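Local coordinates for protein transcriptional repressor PadR (Bacillus cereus, PDB 6JYI) that probably binds DNA as a dimeric PadR-type transcription factor and represses transcription through a winged helix-turn-helix domain, at residues 8-13 with 51-56; 19-24 with 74-79; 28-33 with 140-145. All blocks are in the same frame, centred on the assembly; numbering follows the deposited sequence.

Contact 1. Residues 8-13 with 51-56; sequences KGRDVV and RQLENE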
loop_
_atom_site.group_PDB
_atom_site.type_symbol
_atom_site.label_atom_id
_atom_site.label_comp_id
_atom_site.label_asym_id
_atom_site.label_seq_id
_atom_site.Cartn_x
_atom_site.Cartn_y
_atom_site.Cartn_z
ATOM N N LYS A 8 1.883 -7.731 -12.475
ATOM C CA LYS A 8 2.789 -8.121 -11.405
ATOM C C LYS A 8 2.191 -9.102 -10.405
ATOM O O LYS A 8 2.928 -9.880 -9.792
ATOM C CB LYS A 8 3.262 -6.862 -10.705
ATOM C CG LYS A 8 4.617 -6.891 -10.173
ATOM C CD LYS A 8 5.190 -5.451 -10.029
ATOM C CE LYS A 8 5.830 -4.927 -11.316
ATOM N NZ LYS A 8 6.373 -3.551 -11.141
ATOM N N GLY A 9 0.866 -9.071 -10.233
ATOM C CA GLY A 9 0.153 -10.107 -9.495
ATOM C C GLY A 9 0.559 -11.527 -9.864
ATOM O O GLY A 9 0.654 -12.380 -8.991
ATOM N N ARG A 10 0.760 -11.790 -11.153
ATOM C CA ARG A 10 1.176 -13.104 -11.634
ATOM C C ARG A 10 2.558 -13.498 -11.036
ATOM O O ARG A 10 2.804 -14.650 -10.689
ATOM C CB ARG A 10 1.273 -13.089 -13.144
ATOM C CG ARG A 10 -0.031 -12.840 -13.862
ATOM C CD ARG A 10 0.224 -12.314 -15.271
ATOM N NE ARG A 10 1.054 -13.212 -16.099
ATOM C CZ ARG A 10 0.596 -14.038 -17.038
ATOM N NH1 ARG A 10 -0.709 -14.132 -17.282
ATOM N NH2 ARG A 10 1.445 -14.785 -17.745
ATOM N N ASP A 11 3.429 -12.521 -10.891
ATOM C CA ASP A 11 4.794 -12.791 -10.344
ATOM C C ASP A 11 4.829 -13.062 -8.878
ATOM O O ASP A 11 5.746 -13.744 -8.415
ATOM C CB ASP A 11 5.730 -11.659 -10.700
ATOM C CG ASP A 11 5.691 -11.383 -12.130
ATOM O OD1 ASP A 11 6.013 -12.316 -12.872
ATOM O OD2 ASP A 11 5.300 -10.268 -12.545
ATOM N N VAL A 12 3.824 -12.585 -8.135
ATOM C CA VAL A 12 3.693 -12.999 -6.756
ATOM C C VAL A 12 3.527 -14.522 -6.695
ATOM O O VAL A 12 4.224 -15.206 -5.926
ATOM C CB VAL A 12 2.491 -12.340 -6.010
ATOM C CG1 VAL A 12 2.377 -12.915 -4.630
ATOM C CG2 VAL A 12 2.587 -10.788 -5.958
ATOM N N VAL A 13 2.616 -15.041 -7.520
ATOM C CA VAL A 13 2.348 -16.474 -7.575
ATOM C C VAL A 13 3.537 -17.233 -8.109
ATOM O O VAL A 13 3.958 -18.208 -7.509
ATOM C CB VAL A 13 1.078 -16.776 -8.412
ATOM C CG1 VAL A 13 0.910 -18.276 -8.619
ATOM C CG2 VAL A 13 -0.154 -16.142 -7.705
ATOM N N ARG A 51 -5.317 -20.238 -12.722
ATOM C CA ARG A 51 -5.938 -20.857 -13.902
ATOM C C ARG A 51 -5.339 -20.256 -15.181
ATOM O O ARG A 51 -5.090 -20.965 -16.152
ATOM C CB ARG A 51 -7.466 -20.675 -13.870
ATOM C CG ARG A 51 -8.208 -21.018 -15.185
ATOM C CD ARG A 51 -7.798 -22.360 -15.875
ATOM N NE ARG A 51 -7.713 -23.525 -14.987
ATOM C CZ ARG A 51 -8.756 -24.110 -14.386
ATOM N NH1 ARG A 51 -9.992 -23.625 -14.534
ATOM N NH2 ARG A 51 -8.563 -25.180 -13.606
ATOM N N GLN A 52 -5.076 -18.956 -15.163
ATOM C CA GLN A 52 -4.513 -18.285 -16.333
ATOM C C GLN A 52 -3.067 -18.740 -16.585
ATOM O O GLN A 52 -2.653 -19.011 -17.737
ATOM C CB GLN A 52 -4.569 -16.773 -16.160
ATOM C CG GLN A 52 -4.050 -15.985 -17.412
ATOM C CD GLN A 52 -4.778 -16.367 -18.685
ATOM O OE1 GLN A 52 -5.993 -16.611 -18.672
ATOM N NE2 GLN A 52 -4.045 -16.423 -19.810
ATOM N N LEU A 53 -2.314 -18.841 -15.504
ATOM C CA LEU A 53 -0.922 -19.274 -15.590
ATOM C C LEU A 53 -0.895 -20.726 -16.098
ATOM O O LEU A 53 -0.035 -21.087 -16.895
ATOM C CB LEU A 53 -0.221 -19.118 -14.238
ATOM C CG LEU A 53 0.040 -17.675 -13.807
ATOM C CD1 LEU A 53 0.481 -17.667 -12.356
ATOM C CD2 LEU A 53 1.117 -16.972 -14.721
ATOM N N GLU A 54 -1.838 -21.542 -15.681
ATOM C CA GLU A 54 -1.883 -22.925 -16.170
ATOM C C GLU A 54 -2.255 -22.922 -17.650
ATOM O O GLU A 54 -1.691 -23.661 -18.460
ATOM C CB GLU A 54 -2.977 -23.703 -15.494
ATOM C CG GLU A 54 -2.826 -23.950 -14.032
ATOM C CD GLU A 54 -4.081 -24.643 -13.526
ATOM O OE1 GLU A 54 -4.270 -25.816 -13.900
ATOM O OE2 GLU A 54 -4.882 -23.980 -12.826
ATOM N N ASN A 55 -3.249 -22.109 -17.996
ATOM C CA ASN A 55 -3.697 -22.048 -19.402
ATOM C C ASN A 55 -2.543 -21.647 -20.325
ATOM O O ASN A 55 -2.493 -22.058 -21.488
ATOM C CB ASN A 55 -4.833 -21.035 -19.573
ATOM C CG ASN A 55 -6.164 -21.542 -19.057
ATOM O OD1 ASN A 55 -7.156 -20.803 -19.079
ATOM N ND2 ASN A 55 -6.212 -22.793 -18.615
ATOM N N GLU A 56 -1.657 -20.801 -19.833
ATOM C CA GLU A 56 -0.499 -20.347 -20.638
ATOM C C GLU A 56 0.715 -21.242 -20.541
ATOM O O GLU A 56 1.720 -20.962 -21.181
ATOM C CB GLU A 56 -0.035 -18.950 -20.223
ATOM C CG GLU A 56 -1.038 -17.849 -20.427
ATOM C CD GLU A 56 -0.520 -16.516 -19.924
ATOM O OE1 GLU A 56 0.718 -16.360 -19.804
ATOM O OE2 GLU A 56 -1.345 -15.627 -19.646
#
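Arg10, near the start of helix 8-19, reaches across to Leu53 and Glu56 at the C-terminal end of helix 46-55. Its CG is anti to the carbonyl carbon (chi1 -64°), and a bend at chi3 turns the guanidinium end-on toward the carboxylate. NH2 donates to Glu56 OE1 at 2.7 Å, while NH1 of the same arginine donates to Glu56 OE2 at 2.9 Å, so that two nearly straight bonds form a bidentate salt bridge. Both oxygens lie close to the guanidinium plane, yet each is approached from above the carboxylate plane, because the two flat groups are tilted 27° against each other. Glu56 extends fully beyond CG, and its OE2 has a second donor: Gln52, bent at chi2, gives its NE2 proton to Glu56 OE2 at 2.8 Å along the anti lone pair. With two donors on one oxygen and another on its neighbour, the carboxylate is fixed in rotation and probably stays ionised.

The apolar half of the contact comes from Leu53. Its CD2 lies over the centre of one guanidinium face, 3.7 Å from Arg10 NH2, so the cation rests flat on a methyl group while its edge takes the ionic bonds. The other branch, CD1, meets Val13 CG1 at 3.8 Å, one helical turn on from Arg10. Arg10 is gripped from a further direction by Glu84 of helix 79-89, which pairs with NE; the guanidinium thus ties three helices together.

The two short helical segments run almost perpendicular, at 85°, with axes 11.2 Å apart, a spacing that the long Arg10 and Glu56 side chains span. Such crossed packing of the first helix on the presumed recognition helix belongs to the winged helix-turn-helix domain of PadR-like regulators.

Contact 2. Residues 19-24 with 74-79; sequences QKELSG and MYFITD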
loop_
_atom_site.group_PDB
_atom_site.type_symbol
_atom_site.label_atom_id
_atom_site.label_comp_id
_atom_site.label_asym_id
_atom_site.label_seq_id
_atom_site.Cartn_x
_atom_site.Cartn_y
_atom_site.Cartn_z
ATOM N N GLN A 19 10.333 -21.790 -5.127
ATOM C CA GLN A 19 10.980 -22.745 -4.195
ATOM C C GLN A 19 10.444 -24.161 -4.274
ATOM O O GLN A 19 11.213 -25.134 -4.368
ATOM C CB GLN A 19 10.837 -22.303 -2.755
ATOM C CG GLN A 19 11.493 -23.268 -1.815
ATOM C CD GLN A 19 11.873 -22.637 -0.503
ATOM O OE1 GLN A 19 12.702 -21.720 -0.455
ATOM N NE2 GLN A 19 11.283 -23.138 0.584
ATOM N N LYS A 20 9.125 -24.301 -4.138
ATOM C CA LYS A 20 8.531 -25.613 -4.354
ATOM C C LYS A 20 7.065 -25.539 -4.668
ATOM O O LYS A 20 6.426 -24.491 -4.497
ATOM C CB LYS A 20 8.787 -26.561 -3.174
ATOM C CG LYS A 20 7.822 -26.384 -2.010
ATOM C CD LYS A 20 8.329 -27.080 -0.759
ATOM C CE LYS A 20 7.721 -26.450 0.494
ATOM N NZ LYS A 20 8.170 -25.023 0.650
ATOM N N GLU A 21 6.572 -26.659 -5.170
ATOM C CA GLU A 21 5.191 -26.821 -5.461
ATOM C C GLU A 21 4.384 -26.505 -4.203
ATOM O O GLU A 21 4.805 -26.794 -3.085
ATOM C CB GLU A 21 4.887 -28.228 -6.015
ATOM C CG GLU A 21 5.116 -29.466 -5.066
ATOM C CD GLU A 21 6.550 -30.018 -5.080
ATOM O OE1 GLU A 21 7.479 -29.310 -5.557
ATOM O OE2 GLU A 21 6.755 -31.151 -4.566
ATOM N N LEU A 22 3.234 -25.890 -4.417
ATOM C CA LEU A 22 2.314 -25.549 -3.349
ATOM C C LEU A 22 0.896 -25.866 -3.785
ATOM O O LEU A 22 0.585 -25.753 -4.956
ATOM C CB LEU A 22 2.429 -24.056 -3.068
ATOM C CG LEU A 22 3.755 -23.576 -2.454
ATOM C CD1 LEU A 22 3.778 -22.025 -2.472
ATOM C CD2 LEU A 22 3.870 -24.097 -1.051
ATOM N N SER A 23 0.064 -26.309 -2.839
ATOM C CA SER A 23 -1.363 -26.414 -3.074
ATOM C C SER A 23 -1.985 -25.016 -3.142
ATOM O O SER A 23 -1.390 -24.018 -2.669
ATOM C CB SER A 23 -2.018 -27.180 -1.928
ATOM O OG SER A 23 -1.862 -26.470 -0.703
ATOM N N GLY A 24 -3.206 -24.946 -3.669
ATOM C CA GLY A 24 -4.006 -23.722 -3.591
ATOM C C GLY A 24 -4.191 -23.235 -2.166
ATOM O O GLY A 24 -4.095 -22.031 -1.884
HETATM N N MSE A 74 -1.076 -30.185 -6.391
HETATM C CA MSE A 74 -0.236 -29.040 -6.175
HETATM C C MSE A 74 0.141 -28.431 -7.503
HETATM O O MSE A 74 0.103 -29.102 -8.558
HETATM C CB MSE A 74 1.012 -29.433 -5.355
HETATM C CG MSE A 74 0.657 -29.895 -3.880
HETATM SE SE MSE A 74 2.262 -30.431 -2.924
HETATM C CE MSE A 74 2.857 -28.812 -2.188
ATOM N N TYR A 75 0.494 -27.161 -7.439
ATOM C CA TYR A 75 0.939 -26.406 -8.597
ATOM C C TYR A 75 2.427 -26.397 -8.643
ATOM O O TYR A 75 3.089 -26.109 -7.641
ATOM C CB TYR A 75 0.452 -24.953 -8.529
ATOM C CG TYR A 75 -1.044 -24.847 -8.530
ATOM C CD1 TYR A 75 -1.770 -24.777 -9.717
ATOM C CD2 TYR A 75 -1.749 -24.844 -7.330
ATOM C CE1 TYR A 75 -3.160 -24.717 -9.693
ATOM C CE2 TYR A 75 -3.140 -24.764 -7.299
ATOM C CZ TYR A 75 -3.840 -24.716 -8.471
ATOM O OH TYR A 75 -5.234 -24.637 -8.412
ATOM N N PHE A 76 2.952 -26.618 -9.835
ATOM C CA PHE A 76 4.368 -26.638 -10.085
ATOM C C PHE A 76 4.662 -25.579 -11.159
ATOM O O PHE A 76 4.007 -25.548 -12.203
ATOM C CB PHE A 76 4.765 -28.006 -10.679
ATOM C CG PHE A 76 4.739 -29.162 -9.706
ATOM C CD1 PHE A 76 3.534 -29.717 -9.270
ATOM C CD2 PHE A 76 5.936 -29.768 -9.289
ATOM C CE1 PHE A 76 3.532 -30.819 -8.398
ATOM C CE2 PHE A 76 5.927 -30.873 -8.423
ATOM C CZ PHE A 76 4.741 -31.398 -7.986
ATOM N N ILE A 77 5.691 -24.781 -10.952
ATOM C CA ILE A 77 6.155 -23.854 -11.990
ATOM C C ILE A 77 6.906 -24.600 -13.112
ATOM O O ILE A 77 7.607 -25.594 -12.848
ATOM C CB ILE A 77 7.037 -22.746 -11.357
ATOM C CG1 ILE A 77 7.138 -21.518 -12.285
ATOM C CG2 ILE A 77 8.392 -23.313 -10.902
ATOM C CD1 ILE A 77 7.820 -20.318 -11.666
ATOM N N THR A 78 6.729 -24.145 -14.353
ATOM C CA THR A 78 7.447 -24.697 -15.492
ATOM C C THR A 78 8.591 -23.765 -15.838
ATOM O O THR A 78 8.676 -22.655 -15.307
ATOM C CB THR A 78 6.542 -24.777 -16.760
ATOM O OG1 THR A 78 6.181 -23.446 -17.156
ATOM C CG2 THR A 78 5.302 -25.572 -16.487
ATOM N N ASP A 79 9.415 -24.148 -16.802
ATOM C CA ASP A 79 10.503 -23.275 -17.198
ATOM C C ASP A 79 9.987 -21.972 -17.816
ATOM O O ASP A 79 10.601 -20.904 -17.642
ATOM C CB ASP A 79 11.548 -24.002 -18.079
ATOM C CG ASP A 79 12.485 -24.927 -17.261
ATOM O OD1 ASP A 79 12.350 -25.051 -16.018
ATOM O OD2 ASP A 79 13.392 -25.528 -17.882
#
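Glu21 lays its aliphatic part flat on Phe76: CB stands 3.5 Å above the ring centroid, almost exactly on the normal, in a CH-pi contact. Its CG takes the crowded position between backbone N and carbonyl carbon (chi1 65°), and a bend at chi2 carries the carboxylate along the same face, only 15° from parallel with the ring. Selenomethionine Met74 crosses Glu21 obliquely, its SE 3.7 Å from Glu21 CG and its chain bent at chi3 so that CE turns back toward the backbone of Glu21.

Behind these side chains lies a single antiparallel bridge, a hydrogen-bonded pair. Tyr75 N donates to Leu22 O at 2.9 Å, nearly straight but above the carbonyl plane; the return bond, Leu22 N to Tyr75 O, is longer at 3.2 Å and lies in the carbonyl plane. The Tyr75 ring turns its edge to the backbone, CE2 lying 3.6 Å from Gly24 N. Further out, Ser23 caps the start of helix 24-35 through Asp26 N, and strand 59-64 pairs with strand 72-77 along its other edge. An extended segment between the first two helices that pairs, here through a single bridge, with the edge of the wing hairpin is characteristic of the winged helix-turn-helix fold.

Contact 3. Residues 28-33 with 140-145; sequences KIVFED and EKWRVG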
loop_
_atom_site.group_PDB
_atom_site.type_symbol
_atom_site.label_atom_id
_atom_site.label_comp_id
_atom_site.label_asym_id
_atom_site.label_seq_id
_atom_site.Cartn_x
_atom_site.Cartn_y
_atom_site.Cartn_z
ATOM N N LYS A 28 -2.926 -19.482 -0.772
ATOM C CA LYS A 28 -3.807 -18.564 -0.086
ATOM C C LYS A 28 -3.301 -18.176 1.322
ATOM O O LYS A 28 -3.365 -17.014 1.725
ATOM C CB LYS A 28 -5.240 -19.109 -0.014
ATOM C CG LYS A 28 -5.991 -18.913 -1.360
ATOM C CD LYS A 28 -7.359 -19.567 -1.427
ATOM C CE LYS A 28 -8.326 -18.994 -0.471
ATOM N NZ LYS A 28 -9.675 -19.580 -0.639
ATOM N N ILE A 29 -2.832 -19.143 2.088
ATOM C CA ILE A 29 -2.421 -18.824 3.458
ATOM C C ILE A 29 -1.176 -17.938 3.408
ATOM O O ILE A 29 -1.119 -16.963 4.135
ATOM C CB ILE A 29 -2.209 -20.066 4.328
ATOM C CG1 ILE A 29 -3.434 -20.996 4.259
ATOM C CG2 ILE A 29 -1.974 -19.654 5.798
ATOM C CD1 ILE A 29 -4.583 -20.679 5.232
ATOM N N VAL A 30 -0.206 -18.238 2.544
ATOM C CA VAL A 30 0.999 -17.370 2.450
ATOM C C VAL A 30 0.600 -15.953 2.076
ATOM O O VAL A 30 1.114 -14.984 2.623
ATOM C CB VAL A 30 2.080 -17.833 1.458
ATOM C CG1 VAL A 30 3.373 -16.989 1.731
ATOM C CG2 VAL A 30 2.419 -19.251 1.691
ATOM N N PHE A 31 -0.360 -15.841 1.168
ATOM C CA PHE A 31 -0.901 -14.541 0.809
ATOM C C PHE A 31 -1.501 -13.795 2.005
ATOM O O PHE A 31 -1.227 -12.608 2.200
ATOM C CB PHE A 31 -1.981 -14.664 -0.257
ATOM C CG PHE A 31 -1.570 -14.163 -1.599
ATOM C CD1 PHE A 31 -1.776 -12.850 -1.928
ATOM C CD2 PHE A 31 -0.956 -14.999 -2.508
ATOM C CE1 PHE A 31 -1.413 -12.345 -3.122
ATOM C CE2 PHE A 31 -0.575 -14.510 -3.758
ATOM C CZ PHE A 31 -0.816 -13.166 -4.066
ATOM N N GLU A 32 -2.319 -14.470 2.793
ATOM C CA GLU A 32 -2.967 -13.805 3.907
ATOM C C GLU A 32 -1.971 -13.470 5.004
ATOM O O GLU A 32 -2.135 -12.467 5.707
ATOM C CB GLU A 32 -4.029 -14.680 4.561
ATOM C CG GLU A 32 -5.127 -15.194 3.683
ATOM C CD GLU A 32 -5.965 -16.266 4.405
ATOM O OE1 GLU A 32 -5.552 -16.741 5.498
ATOM O OE2 GLU A 32 -7.033 -16.638 3.867
ATOM N N ASP A 33 -0.986 -14.344 5.186
ATOM C CA ASP A 33 -0.054 -14.230 6.304
ATOM C C ASP A 33 1.026 -13.167 6.062
ATOM O O ASP A 33 1.410 -12.447 6.990
ATOM C CB ASP A 33 0.667 -15.578 6.543
ATOM C CG ASP A 33 -0.180 -16.605 7.306
ATOM O OD1 ASP A 33 -1.296 -16.299 7.818
ATOM O OD2 ASP A 33 0.317 -17.755 7.393
ATOM N N GLU A 140 8.593 -17.162 10.288
ATOM C CA GLU A 140 9.223 -18.395 10.766
ATOM C C GLU A 140 8.509 -19.661 10.257
ATOM O O GLU A 140 9.146 -20.698 10.091
ATOM C CB GLU A 140 9.306 -18.393 12.304
ATOM C CG GLU A 140 10.173 -17.227 12.837
ATOM C CD GLU A 140 10.231 -17.137 14.371
ATOM O OE1 GLU A 140 9.347 -17.688 15.079
ATOM O OE2 GLU A 140 11.185 -16.472 14.855
ATOM N N LYS A 141 7.193 -19.577 10.050
ATOM C CA LYS A 141 6.407 -20.648 9.447
ATOM C C LYS A 141 6.697 -20.785 7.936
ATOM O O LYS A 141 6.957 -21.878 7.438
ATOM C CB LYS A 141 4.907 -20.385 9.675
ATOM C CG LYS A 141 3.964 -21.408 9.001
ATOM C CD LYS A 141 2.466 -21.128 9.317
ATOM C CE LYS A 141 1.549 -22.169 8.653
ATOM N NZ LYS A 141 0.105 -21.776 8.679
ATOM N N TRP A 142 6.672 -19.673 7.210
ATOM C CA TRP A 142 6.791 -19.722 5.736
ATOM C C TRP A 142 8.208 -19.694 5.186
ATOM O O TRP A 142 8.442 -20.235 4.093
ATOM C CB TRP A 142 5.953 -18.622 5.070
ATOM C CG TRP A 142 4.500 -18.940 5.197
ATOM C CD1 TRP A 142 3.577 -18.269 5.952
ATOM C CD2 TRP A 142 3.802 -20.054 4.604
ATOM N NE1 TRP A 142 2.360 -18.866 5.850
ATOM C CE2 TRP A 142 2.461 -19.977 5.043
ATOM C CE3 TRP A 142 4.171 -21.083 3.739
ATOM C CZ2 TRP A 142 1.484 -20.886 4.630
ATOM C CZ3 TRP A 142 3.192 -22.011 3.343
ATOM C CH2 TRP A 142 1.868 -21.892 3.785
ATOM N N ARG A 143 9.136 -19.086 5.922
ATOM C CA ARG A 143 10.512 -18.988 5.457
ATOM C C ARG A 143 11.438 -19.643 6.478
ATOM O O ARG A 143 12.214 -18.970 7.179
ATOM C CB ARG A 143 10.925 -17.532 5.244
ATOM C CG ARG A 143 10.069 -16.724 4.208
ATOM C CD ARG A 143 10.546 -16.956 2.798
ATOM N NE ARG A 143 10.281 -18.326 2.397
ATOM C CZ ARG A 143 11.015 -19.094 1.591
ATOM N NH1 ARG A 143 12.146 -18.686 1.018
ATOM N NH2 ARG A 143 10.588 -20.321 1.368
ATOM N N VAL A 144 11.322 -20.955 6.564
ATOM C CA VAL A 144 12.290 -21.736 7.296
ATOM C C VAL A 144 13.541 -21.651 6.403
ATOM O O VAL A 144 13.492 -21.815 5.163
ATOM C CB VAL A 144 11.841 -23.205 7.599
ATOM C CG1 VAL A 144 10.366 -23.258 7.932
ATOM C CG2 VAL A 144 12.168 -24.136 6.458
ATOM N N GLY A 145 14.640 -21.323 7.017
ATOM C CA GLY A 145 15.850 -21.101 6.276
ATOM C C GLY A 145 15.922 -19.664 5.817
ATOM O O GLY A 145 16.653 -19.373 4.896
#
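The indole of Trp142, in the last turn of helix 114-142, is wedged against helix 24-35 and presents both an edge and a face to it. At the edge, NE1 donates to Asp33 OD2 at 2.8 Å in a nearly straight bond (164°). The oxygen lies in the ring plane and accepts through its anti lone pair, although the carboxylate itself is twisted 51° out of that plane. Val30 approaches from above: CG2, the branch anti to its carbonyl carbon, sits over the six-membered ring in a CH-pi contact. One residue earlier, Ile29 brings CB to within 3.8 Å of Trp142 CZ2, its side chain crossing the indole at about a right angle.

This is where the presumed DNA-binding domain, whose second helix is 24-35, meets the long C-terminal helices, a junction between the two parts of a PadR-type regulator. Tyr107 of the second subunit packs on Val30 and Arg143 here, so the junction borders the dimer interface.

Lys141 covers part of the opposite indole face with CG, then runs on fully extended until NZ stands 4.2 Å from Asp33 OD2. That separation is beyond a salt bridge, but the ammonium may still help to keep the aspartate ionised. Where the helix ends, Arg143 curls back and donates from NE to Trp142 O at 3.1 Å, while its NH1 pairs with Glu150 of helix 148-175.

How the contacts relate
The segments of the three contacts alternate along the sequence, so the contacts interlock in one domain and its junction with the C-terminal helices. Contacts 1 and 2 lie closest, with centres about 11 Å apart, and meet where Glu54 OE2 comes 3.6 Å from Tyr75 CE1, so helix 46-55 borders the wing strand. Contacts 1 and 3, about 19 Å apart, are joined through the domain interior: Val12 CG1 packs on Phe31 CZ, linking helices 8-19 and 24-35. Between contacts 2 and 3, centres about 15 Å apart, the link is polar, a probable hydrogen bond of 3.1 Å from Arg143 NH2 to Gln19 OE1. Contacts 1 and 3 both touch the second subunit, which places part of the presumed DNA-binding domain beside the dimer interface.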